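PDB 3KBB: phosphorylated carbohydrates phosphatase TM_1254 from Thermotoga maritima msb8, which dephosphorylates sugar phosphates such as erythrose 4-phosphate, fructose 6-phosphate and mannose 6-phosphate, using a divalent metal, best of all cobalt. Local coordinates for residues E91-V96 and I208-K213. Sequence-based numbering, arbitrary orientation.
Sequences EALEFV and ILNVLK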
# COMPACT_ATOMS: atom_id res chain seq x y z
N GLU A 91 3.34 -8.27 -14.71
CA GLU A 91 2.69 -8.79 -15.92
C GLU A 91 1.32 -8.12 -16.09
O GLU A 91 0.84 -7.89 -17.21
CB GLU A 91 2.52 -10.33 -15.80
CG GLU A 91 2.87 -11.09 -17.09
CD GLU A 91 2.67 -12.63 -17.01
OE1 GLU A 91 2.99 -13.24 -15.96
OE2 GLU A 91 2.22 -13.22 -18.04
N ALA A 92 0.67 -7.85 -14.96
CA ALA A 92 -0.61 -7.18 -14.95
C ALA A 92 -0.47 -5.75 -15.41
O ALA A 92 -1.27 -5.29 -16.22
CB ALA A 92 -1.20 -7.23 -13.56
N LEU A 93 0.55 -5.04 -14.92
CA LEU A 93 0.79 -3.65 -15.37
C LEU A 93 1.13 -3.62 -16.86
O LEU A 93 0.61 -2.79 -17.63
CB LEU A 93 1.91 -2.99 -14.56
CG LEU A 93 1.67 -2.89 -13.04
CD1 LEU A 93 2.90 -2.24 -12.41
CD2 LEU A 93 0.47 -2.05 -12.81
N GLU A 94 2.01 -4.55 -17.26
CA GLU A 94 2.35 -4.69 -18.69
C GLU A 94 1.10 -4.95 -19.54
O GLU A 94 0.94 -4.37 -20.62
CB GLU A 94 3.39 -5.79 -18.86
CG GLU A 94 4.77 -5.39 -18.41
CD GLU A 94 5.73 -6.56 -18.43
OE1 GLU A 94 5.26 -7.73 -18.54
OE2 GLU A 94 6.96 -6.32 -18.30
N PHE A 95 0.19 -5.79 -19.05
CA PHE A 95 -1.02 -6.08 -19.80
C PHE A 95 -1.91 -4.85 -20.01
O PHE A 95 -2.40 -4.61 -21.13
CB PHE A 95 -1.81 -7.25 -19.14
CG PHE A 95 -3.06 -7.63 -19.91
CD1 PHE A 95 -2.96 -8.33 -21.12
CD2 PHE A 95 -4.32 -7.27 -19.43
CE1 PHE A 95 -4.14 -8.67 -21.82
CE2 PHE A 95 -5.48 -7.59 -20.11
CZ PHE A 95 -5.38 -8.31 -21.34
N VAL A 96 -2.16 -4.07 -18.95
CA VAL A 96 -2.97 -2.86 -19.12
C VAL A 96 -2.34 -1.94 -20.18
O VAL A 96 -3.07 -1.40 -21.03
CB VAL A 96 -3.12 -2.04 -17.79
CG1 VAL A 96 -3.97 -0.82 -18.04
CG2 VAL A 96 -3.75 -2.96 -16.70
N ILE A 208 -4.45 -11.11 -10.44
CA ILE A 208 -4.92 -9.83 -11.00
C ILE A 208 -4.86 -9.88 -12.54
O ILE A 208 -5.77 -9.42 -13.22
CB ILE A 208 -4.08 -8.68 -10.45
CG1 ILE A 208 -4.42 -8.47 -8.94
CG2 ILE A 208 -4.31 -7.39 -11.27
CD1 ILE A 208 -3.52 -7.43 -8.22
N LEU A 209 -3.79 -10.47 -13.07
CA LEU A 209 -3.66 -10.57 -14.53
C LEU A 209 -4.87 -11.22 -15.19
O LEU A 209 -5.43 -10.68 -16.12
CB LEU A 209 -2.35 -11.28 -14.89
CG LEU A 209 -2.17 -11.56 -16.39
CD1 LEU A 209 -2.15 -10.31 -17.26
CD2 LEU A 209 -0.90 -12.31 -16.55
N ASN A 210 -5.30 -12.39 -14.70
CA ASN A 210 -6.48 -13.02 -15.27
C ASN A 210 -7.78 -12.23 -15.09
O ASN A 210 -8.64 -12.22 -15.98
CB ASN A 210 -6.62 -14.48 -14.77
CG ASN A 210 -5.53 -15.39 -15.32
OD1 ASN A 210 -4.91 -15.11 -16.36
ND2 ASN A 210 -5.28 -16.50 -14.62
N VAL A 211 -7.92 -11.52 -13.97
CA VAL A 211 -9.02 -10.57 -13.87
C VAL A 211 -8.99 -9.55 -15.03
O VAL A 211 -10.01 -9.29 -15.66
CB VAL A 211 -9.06 -9.84 -12.51
CG1 VAL A 211 -10.11 -8.72 -12.55
CG2 VAL A 211 -9.38 -10.84 -11.41
N LEU A 212 -7.83 -8.97 -15.29
CA LEU A 212 -7.75 -7.95 -16.34
C LEU A 212 -8.08 -8.55 -17.71
O LEU A 212 -8.75 -7.91 -18.50
CB LEU A 212 -6.38 -7.26 -16.37
CG LEU A 212 -6.16 -6.51 -15.04
CD1 LEU A 212 -4.71 -6.04 -14.99
CD2 LEU A 212 -7.15 -5.39 -14.90
N LYS A 213 -7.60 -9.78 -17.96
CA LYS A 213 -7.88 -10.45 -19.25
C LYS A 213 -9.40 -10.66 -19.41
O LYS A 213 -9.97 -10.56 -20.51
CB LYS A 213 -7.09 -11.76 -19.34
CG LYS A 213 -5.60 -11.59 -19.50
CD LYS A 213 -4.92 -12.94 -19.66
CE LYS A 213 -3.50 -12.76 -20.15
NZ LYS A 213 -2.83 -14.09 -20.24
O HOH W 1 0.04 -13.88 -19.94
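Ala92 packs against Ile208, Leu209 and Leu212, and Phe95 against Leu209, Leu212 and Lys213, in a nearly parallel helix-helix contact on one face of the parallel sheet of the HAD-type core, an example of how the covering helices of such a domain pair. Helices 89-98 and 208-215 run in the same direction, their local axes 20° apart and 9.0 Å at closest approach. The small Ala92 is consistent with this spacing: its CB meets Ile208 CG2 at 3.9 Å and also touches Leu212 CD1. On the side facing the sheet, Val96 and Leu212 both rest on Val4 of the central strand 3-7, so the inner side of the interface is continuous with the hydrophobic core.

Phe95 fills the outer part of the groove. With CG anti to the backbone N (chi1 -178°), its ring reaches across to the other helix, where Lys213 CG stands over one face, 4.0 Å from the ring centroid, in a CH-pi contact. The Leu212 carbonyl O lies near the ring plane at its edge, 3.7 Å from Phe95 CE2, while Leu209 CD1 meets Phe95 CB at 3.6 Å. A serine here would probably open a gap between the helices and leave the aliphatic part of Lys213 without its aromatic support.

At the outer margin Leu209 CD2 lies against the Glu91 carboxylate. One water bridges the charges, donating to Glu91 OE2 (3.0 Å) and accepting from Lys213 NZ. The chemistry thus grades from an apolar inner seam to an outer edge where a water links two opposite charges, which probably attract only modestly across 5.6 Å between Glu91 OE2 and Lys213 NZ.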